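Local coordinates for cytoplasmic export protein 1 (Saccharomyces cerevisiae, PDB 3VWA) that binds tRNA and takes part in nuclear tRNA export, probably collecting tRNA from export receptors at the nuclear pore and passing aminoacylated tRNA on to the translation machinery, at residues L65-L70 with G121-F126; V357-L362 with A394-Q399; S103-G108 with R277-G282. All coordinates share one frame; numbering follows the deposited sequence.

Contact 1: L65-L70 with G121-F126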
# COMPACT_ATOMS: atom_id res chain seq x y z
N LEU A 65 19.52 -27.54 6.91
CA LEU A 65 18.98 -27.49 5.54
C LEU A 65 18.96 -26.06 4.99
O LEU A 65 18.43 -25.15 5.62
CB LEU A 65 17.59 -28.11 5.46
CG LEU A 65 17.35 -29.56 5.85
CD1 LEU A 65 15.88 -29.88 5.59
CD2 LEU A 65 18.26 -30.50 5.11
N LYS A 66 19.58 -25.87 3.83
CA LYS A 66 19.68 -24.56 3.18
C LYS A 66 18.89 -24.65 1.90
O LYS A 66 19.44 -24.87 0.81
CB LYS A 66 21.14 -24.21 2.83
CG LYS A 66 21.85 -23.31 3.84
CD LYS A 66 22.45 -24.13 4.96
CE LYS A 66 23.05 -23.23 6.03
NZ LYS A 66 22.78 -23.80 7.37
N ILE A 67 17.58 -24.52 2.04
CA ILE A 67 16.71 -24.80 0.91
C ILE A 67 15.93 -23.52 0.67
O ILE A 67 15.20 -23.04 1.55
CB ILE A 67 15.81 -26.03 1.18
CG1 ILE A 67 16.62 -27.19 1.74
CG2 ILE A 67 15.00 -26.43 -0.07
CD1 ILE A 67 17.15 -28.15 0.70
N PRO A 68 16.16 -22.90 -0.48
CA PRO A 68 15.35 -21.77 -0.84
C PRO A 68 13.90 -22.27 -0.88
O PRO A 68 13.59 -23.30 -1.51
CB PRO A 68 15.83 -21.45 -2.27
CG PRO A 68 17.19 -22.07 -2.39
CD PRO A 68 17.20 -23.23 -1.49
N GLY A 69 13.01 -21.54 -0.23
CA GLY A 69 11.63 -21.96 -0.15
C GLY A 69 11.20 -22.40 1.23
O GLY A 69 10.03 -22.32 1.54
N LEU A 70 12.13 -22.89 2.07
CA LEU A 70 11.80 -23.02 3.51
C LEU A 70 11.86 -21.67 4.23
O LEU A 70 12.52 -20.74 3.78
CB LEU A 70 12.76 -23.98 4.22
CG LEU A 70 12.93 -25.38 3.66
CD1 LEU A 70 13.88 -26.10 4.61
CD2 LEU A 70 11.58 -26.10 3.49
N GLY A 121 11.11 -29.12 -5.27
CA GLY A 121 12.18 -29.53 -6.20
C GLY A 121 13.57 -29.54 -5.56
O GLY A 121 14.38 -30.42 -5.83
N PHE A 122 13.85 -28.55 -4.71
CA PHE A 122 15.12 -28.52 -3.97
C PHE A 122 15.14 -29.62 -2.91
O PHE A 122 16.20 -30.12 -2.53
CB PHE A 122 15.35 -27.16 -3.34
CG PHE A 122 15.59 -26.06 -4.35
CD1 PHE A 122 16.57 -26.19 -5.34
CD2 PHE A 122 14.87 -24.88 -4.30
CE1 PHE A 122 16.80 -25.17 -6.27
CE2 PHE A 122 15.09 -23.87 -5.21
CZ PHE A 122 16.06 -24.01 -6.20
N LEU A 123 13.96 -30.04 -2.47
CA LEU A 123 13.85 -31.02 -1.42
C LEU A 123 13.83 -32.45 -1.90
O LEU A 123 13.66 -33.37 -1.09
CB LEU A 123 12.57 -30.76 -0.63
CG LEU A 123 12.59 -29.71 0.47
CD1 LEU A 123 11.20 -29.65 1.08
CD2 LEU A 123 13.60 -30.07 1.55
N LYS A 124 13.99 -32.67 -3.20
CA LYS A 124 13.63 -33.98 -3.79
C LYS A 124 14.40 -35.20 -3.26
O LYS A 124 13.85 -36.30 -3.25
CB LYS A 124 13.69 -33.94 -5.33
CG LYS A 124 15.08 -33.80 -5.90
CD LYS A 124 14.99 -33.90 -7.41
CE LYS A 124 16.14 -33.18 -8.10
NZ LYS A 124 15.86 -33.17 -9.57
N ASN A 125 15.64 -34.98 -2.83
CA ASN A 125 16.46 -35.97 -2.12
C ASN A 125 15.98 -36.24 -0.69
O ASN A 125 16.45 -37.20 -0.05
CB ASN A 125 17.93 -35.50 -2.02
CG ASN A 125 18.60 -35.36 -3.38
OD1 ASN A 125 18.25 -36.03 -4.33
ND2 ASN A 125 19.57 -34.46 -3.46
N PHE A 126 15.08 -35.40 -0.18
CA PHE A 126 14.59 -35.57 1.20
C PHE A 126 13.15 -36.03 1.18
O PHE A 126 12.49 -35.95 0.14
CB PHE A 126 14.71 -34.27 2.01
CG PHE A 126 16.13 -33.79 2.25
CD1 PHE A 126 16.88 -34.29 3.31
CD2 PHE A 126 16.71 -32.82 1.45
CE1 PHE A 126 18.16 -33.85 3.56
CE2 PHE A 126 18.01 -32.36 1.70
CZ PHE A 126 18.74 -32.88 2.76
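The loop just after helix 52-64 faces the last turn of helix 106-122 and the bend beyond it, with Ile67 and Phe122 opposite at 6.3 Å between CA atoms. Residues 65-70 close a type II turn from Ile67 to Leu70, held by Leu70 N to Ile67 O. Gly69 suits its place because its positive phi of 111° would push a side chain against the preceding carbonyl. Residues 121-126 bend through a type I turn from Leu123 to Phe126. No hydrogen bond joins the two, so apolar packing carries the contact. Ile67 lies at its middle: the branched methyl CG2, anti to the backbone N, presses on Phe122 CB at 3.4 Å, while CD1 reaches Leu123 CD2 at 4.1 Å. Beta-branching lets Ile67 send CG2 to Phe122 and CD1 toward Leu123 and Phe126. Pro68 crosses the Phe122 side chain at about a right angle and lays CG over one ring face, 3.9 Å from CE2, a compact, rigid partner at the exposed margin. Leu65 and Phe126 meet tip to tip, CD2 to CZ at 3.4 Å. Within the kinase-like domain, Leu65 also packs on Cys152 and Leu70 on Leu149, and Gly69 shares a backbone hydrogen bond with Leu146 at the end of strand 144-146, so the contact joins the ends of helices 52-64 and 106-122 to the segment leading from strand 144-146 to strand 153-154.

Contact 2: V357-L362 with A394-Q399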
# COMPACT_ATOMS: atom_id res chain seq x y z
N VAL A 357 3.89 15.18 -14.77
CA VAL A 357 4.18 14.69 -13.46
C VAL A 357 3.37 15.46 -12.41
O VAL A 357 2.70 14.87 -11.56
CB VAL A 357 5.69 14.80 -13.12
CG1 VAL A 357 5.93 14.54 -11.65
CG2 VAL A 357 6.51 13.79 -13.94
N ARG A 358 3.50 16.78 -12.44
CA ARG A 358 2.86 17.67 -11.50
C ARG A 358 1.32 17.50 -11.54
O ARG A 358 0.70 17.43 -10.49
CB ARG A 358 3.27 19.12 -11.77
CG ARG A 358 2.55 20.11 -10.87
CD ARG A 358 2.92 19.93 -9.40
NE ARG A 358 4.33 20.28 -9.15
CZ ARG A 358 4.82 21.53 -8.99
NH1 ARG A 358 6.12 21.71 -8.71
NH2 ARG A 358 4.00 22.58 -9.08
N PHE A 359 0.70 17.40 -12.72
CA PHE A 359 -0.75 17.08 -12.74
C PHE A 359 -1.02 15.76 -11.95
O PHE A 359 -2.00 15.61 -11.20
CB PHE A 359 -1.24 16.88 -14.18
CG PHE A 359 -1.50 18.17 -14.96
CD1 PHE A 359 -2.50 19.07 -14.55
CD2 PHE A 359 -0.78 18.45 -16.14
CE1 PHE A 359 -2.75 20.23 -15.31
CE2 PHE A 359 -1.02 19.61 -16.87
CZ PHE A 359 -2.01 20.50 -16.46
N LEU A 360 -0.14 14.77 -12.14
CA LEU A 360 -0.37 13.50 -11.47
C LEU A 360 -0.31 13.68 -9.93
O LEU A 360 -1.15 13.10 -9.20
CB LEU A 360 0.60 12.43 -11.94
CG LEU A 360 0.55 11.11 -11.21
CD1 LEU A 360 -0.81 10.34 -11.21
CD2 LEU A 360 1.68 10.28 -11.76
N LEU A 361 0.68 14.47 -9.47
CA LEU A 361 0.92 14.68 -8.06
C LEU A 361 -0.22 15.50 -7.44
O LEU A 361 -0.61 15.29 -6.29
CB LEU A 361 2.22 15.49 -7.86
CG LEU A 361 3.55 14.82 -8.17
CD1 LEU A 361 4.69 15.85 -8.19
CD2 LEU A 361 3.81 13.73 -7.14
N LEU A 362 -0.73 16.46 -8.20
CA LEU A 362 -1.82 17.26 -7.70
C LEU A 362 -3.01 16.37 -7.39
O LEU A 362 -3.61 16.54 -6.35
CB LEU A 362 -2.18 18.42 -8.65
CG LEU A 362 -1.18 19.54 -8.83
CD1 LEU A 362 -1.69 20.48 -9.91
CD2 LEU A 362 -0.85 20.36 -7.59
N ALA A 394 -2.18 27.33 -18.37
CA ALA A 394 -3.28 27.83 -17.54
C ALA A 394 -3.96 26.69 -16.81
O ALA A 394 -4.50 26.86 -15.70
CB ALA A 394 -4.28 28.58 -18.40
N THR A 395 -3.89 25.50 -17.40
CA THR A 395 -4.52 24.33 -16.76
C THR A 395 -3.71 23.86 -15.53
O THR A 395 -4.31 23.42 -14.50
CB THR A 395 -4.83 23.22 -17.79
OG1 THR A 395 -3.62 22.92 -18.48
CG2 THR A 395 -5.79 23.72 -18.82
N LEU A 396 -2.38 23.96 -15.59
CA LEU A 396 -1.61 23.65 -14.38
C LEU A 396 -1.90 24.71 -13.30
O LEU A 396 -2.09 24.37 -12.12
CB LEU A 396 -0.10 23.55 -14.63
CG LEU A 396 0.69 22.40 -13.98
CD1 LEU A 396 2.08 22.82 -13.53
CD2 LEU A 396 -0.04 21.71 -12.84
N ARG A 397 -1.93 25.98 -13.69
CA ARG A 397 -2.29 27.05 -12.72
C ARG A 397 -3.65 26.85 -12.11
O ARG A 397 -3.77 26.88 -10.88
CB ARG A 397 -2.25 28.44 -13.36
CG ARG A 397 -0.96 28.70 -14.09
CD ARG A 397 -0.73 30.19 -14.26
NE ARG A 397 -1.77 30.90 -15.02
CZ ARG A 397 -1.80 30.98 -16.36
NH1 ARG A 397 -0.89 30.35 -17.11
NH2 ARG A 397 -2.74 31.68 -16.98
N LEU A 398 -4.68 26.62 -12.93
CA LEU A 398 -6.02 26.31 -12.40
C LEU A 398 -6.00 25.10 -11.47
O LEU A 398 -6.47 25.17 -10.36
CB LEU A 398 -7.04 26.06 -13.51
CG LEU A 398 -8.52 25.84 -13.08
CD1 LEU A 398 -9.09 27.05 -12.36
CD2 LEU A 398 -9.42 25.45 -14.28
N GLN A 399 -5.43 23.99 -11.89
CA GLN A 399 -5.44 22.85 -10.97
C GLN A 399 -4.69 23.12 -9.69
O GLN A 399 -5.12 22.65 -8.64
CB GLN A 399 -4.98 21.54 -11.60
CG GLN A 399 -5.90 21.04 -12.71
CD GLN A 399 -7.34 20.88 -12.25
OE1 GLN A 399 -8.17 21.64 -12.63
NE2 GLN A 399 -7.62 19.87 -11.42
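Like-directed helices of successive helical hairpins pack side by side in the HEAT-repeat part of the protein, and this contact joins helix 355-368 to helix 394-407, the latter within HEAT repeat 1. The short segments run nearly parallel, at 20°, with their axes 10.6 Å apart. Leu396 fills the interval: its CD2 sits over one face of the Phe359 ring in a CH-pi contact, 4.1 Å from the centroid. Leu396 CD2 also meets Leu362 CD1 at 3.6 Å and touches Arg358 CG, so a branched leucine suits a site ringed by three partners. Phe359 CZ, the far end of the ring, lies 3.5 Å from Thr395 OG1, which comes at the edge near the ring plane. Arg358 lends only its aliphatic stem here; the chain bends at chi2 and chi3, and Arg358 NH1 makes a hydrogen bond to Phe350 O. An alanine in place of Phe359 would remove the ring that spans the two helices and would probably loosen the packing around Leu396 and Thr395. Beyond the pair, Val357 and Leu360 turn back to helix 321-335, while Leu398 packs forward on helix 433-446, continuing the row of stacked hairpins.

Contact 3: S103-G108 with R277-G282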
# COMPACT_ATOMS: atom_id res chain seq x y z
N SER A 103 -8.69 -16.82 -3.47
CA SER A 103 -9.24 -17.73 -4.50
C SER A 103 -9.78 -16.96 -5.68
O SER A 103 -9.83 -17.48 -6.78
CB SER A 103 -10.44 -18.47 -3.93
OG SER A 103 -10.07 -19.70 -3.41
N GLN A 104 -10.23 -15.73 -5.44
CA GLN A 104 -10.73 -14.87 -6.51
C GLN A 104 -9.69 -14.50 -7.57
O GLN A 104 -10.03 -14.24 -8.71
CB GLN A 104 -11.38 -13.63 -5.90
CG GLN A 104 -12.68 -13.97 -5.17
CD GLN A 104 -13.58 -12.78 -4.86
OE1 GLN A 104 -13.21 -11.62 -5.06
NE2 GLN A 104 -14.78 -13.06 -4.36
N ASN A 105 -8.41 -14.50 -7.21
CA ASN A 105 -7.34 -14.29 -8.21
C ASN A 105 -6.65 -15.62 -8.45
O ASN A 105 -5.65 -15.99 -7.76
CB ASN A 105 -6.34 -13.23 -7.72
CG ASN A 105 -5.20 -12.97 -8.73
OD1 ASN A 105 -4.92 -13.81 -9.55
ND2 ASN A 105 -4.59 -11.79 -8.68
N LYS A 106 -7.17 -16.37 -9.42
CA LYS A 106 -6.62 -17.70 -9.66
C LYS A 106 -5.13 -17.64 -10.02
O LYS A 106 -4.40 -18.56 -9.72
CB LYS A 106 -7.43 -18.44 -10.76
CG LYS A 106 -7.03 -18.16 -12.20
CD LYS A 106 -8.08 -18.76 -13.12
CE LYS A 106 -7.63 -18.81 -14.56
NZ LYS A 106 -6.65 -19.95 -14.71
N PHE A 107 -4.69 -16.56 -10.67
CA PHE A 107 -3.28 -16.45 -11.08
C PHE A 107 -2.41 -16.38 -9.82
O PHE A 107 -1.34 -16.96 -9.79
CB PHE A 107 -3.02 -15.22 -11.98
CG PHE A 107 -3.75 -15.27 -13.30
CD1 PHE A 107 -3.63 -16.38 -14.16
CD2 PHE A 107 -4.57 -14.22 -13.68
CE1 PHE A 107 -4.30 -16.41 -15.37
CE2 PHE A 107 -5.27 -14.26 -14.89
CZ PHE A 107 -5.13 -15.34 -15.75
N GLY A 108 -2.93 -15.69 -8.79
CA GLY A 108 -2.31 -15.64 -7.46
C GLY A 108 -2.04 -17.01 -6.87
O GLY A 108 -0.88 -17.33 -6.48
N ARG A 277 -4.89 -7.82 -7.75
CA ARG A 277 -5.80 -7.67 -6.57
C ARG A 277 -5.98 -9.01 -5.97
O ARG A 277 -5.84 -10.00 -6.67
CB ARG A 277 -7.18 -7.19 -6.98
CG ARG A 277 -7.23 -5.77 -7.47
CD ARG A 277 -8.65 -5.23 -7.60
NE ARG A 277 -8.51 -3.83 -8.02
CZ ARG A 277 -8.91 -3.37 -9.20
NH1 ARG A 277 -8.71 -2.08 -9.51
NH2 ARG A 277 -9.56 -4.18 -10.04
N ASN A 278 -6.27 -9.06 -4.66
CA ASN A 278 -6.53 -10.31 -3.95
C ASN A 278 -5.31 -11.21 -3.99
O ASN A 278 -5.44 -12.43 -4.02
CB ASN A 278 -7.73 -11.06 -4.54
CG ASN A 278 -9.01 -10.26 -4.43
OD1 ASN A 278 -9.56 -9.84 -5.43
ND2 ASN A 278 -9.43 -9.98 -3.21
N LEU A 279 -4.12 -10.60 -4.01
CA LEU A 279 -2.89 -11.41 -3.87
C LEU A 279 -2.48 -11.55 -2.40
O LEU A 279 -2.83 -10.69 -1.57
CB LEU A 279 -1.79 -10.72 -4.65
CG LEU A 279 -1.99 -10.70 -6.16
CD1 LEU A 279 -0.87 -9.88 -6.79
CD2 LEU A 279 -1.94 -12.13 -6.68
N THR A 280 -1.74 -12.59 -2.04
CA THR A 280 -1.14 -12.60 -0.67
C THR A 280 -0.30 -11.37 -0.39
O THR A 280 0.48 -10.93 -1.26
CB THR A 280 -0.34 -13.87 -0.32
OG1 THR A 280 0.33 -14.37 -1.48
CG2 THR A 280 -1.29 -14.94 0.25
N PRO A 281 -0.54 -10.73 0.76
CA PRO A 281 0.22 -9.52 1.10
C PRO A 281 1.71 -9.74 1.02
O PRO A 281 2.23 -10.79 1.38
CB PRO A 281 -0.20 -9.24 2.55
CG PRO A 281 -0.97 -10.47 3.01
CD PRO A 281 -1.60 -10.98 1.76
N GLY A 282 2.40 -8.73 0.51
CA GLY A 282 3.86 -8.76 0.53
C GLY A 282 4.43 -8.51 -0.81
O GLY A 282 5.35 -7.70 -0.91
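An asparagine N-cap forms the close-packed half of this contact, where helix 106-122 of the kinase-like domain begins beside the loop connecting helices 255-271 and 283-303. Asn105, buried, turns CG anti to its backbone N (chi1 -180°) and thereby sends its amide into the loop. Asn105 ND2 donates to Arg277 O at 3.0 Å, nearly straight at 165° and within the planes of both groups. A second bond to Ile275 O uses the same nitrogen, so one amide group ties two carbonyls of the loop to the helix start. Leu279 CD2 closes over this polar group, 3.3 Å from Asn105 ND2 and 3.6 Å from Gly108 CA. Gly108 suits its place because a CB would lie about 3.0 Å from Leu279 CD2. Leu279 also touches Leu240 of helix 239-248.

The outer side is looser. Gln104 stretches out, its OE1 4.1 Å from Asn278 OD1, with the amide planes turned 75° apart, and exposed Gln104 and Arg277 suit a polar, solvent-facing rim. Asn278 adopts left-handed backbone angles, which asparagine tolerates well. At the helix start, Gly108 N donates to Asn105 OD1 at 2.8 Å, approaching from above the carbonyl plane.

Contacts 1 and 3 both use helix 106-122, contact 3 at its start and contact 1 at its end, their centres 25 Å apart. Their segments alternate along the chain, 65-70, 103-108, 121-126 and then 277-282. Contact 2 follows both in sequence and lies on the other side of the chain's centre from contact 1, their centres 53 Å apart; its nearest atoms stay about 15 Å from contact 3. The three do not touch. Contact 1 lies within the kinase-like part and contact 2 within the HEAT-repeat part; contact 3, spatially between them, ties a kinase-like helix to the loop leading on toward the HEAT repeats, so each part of this elongated chain is packed locally.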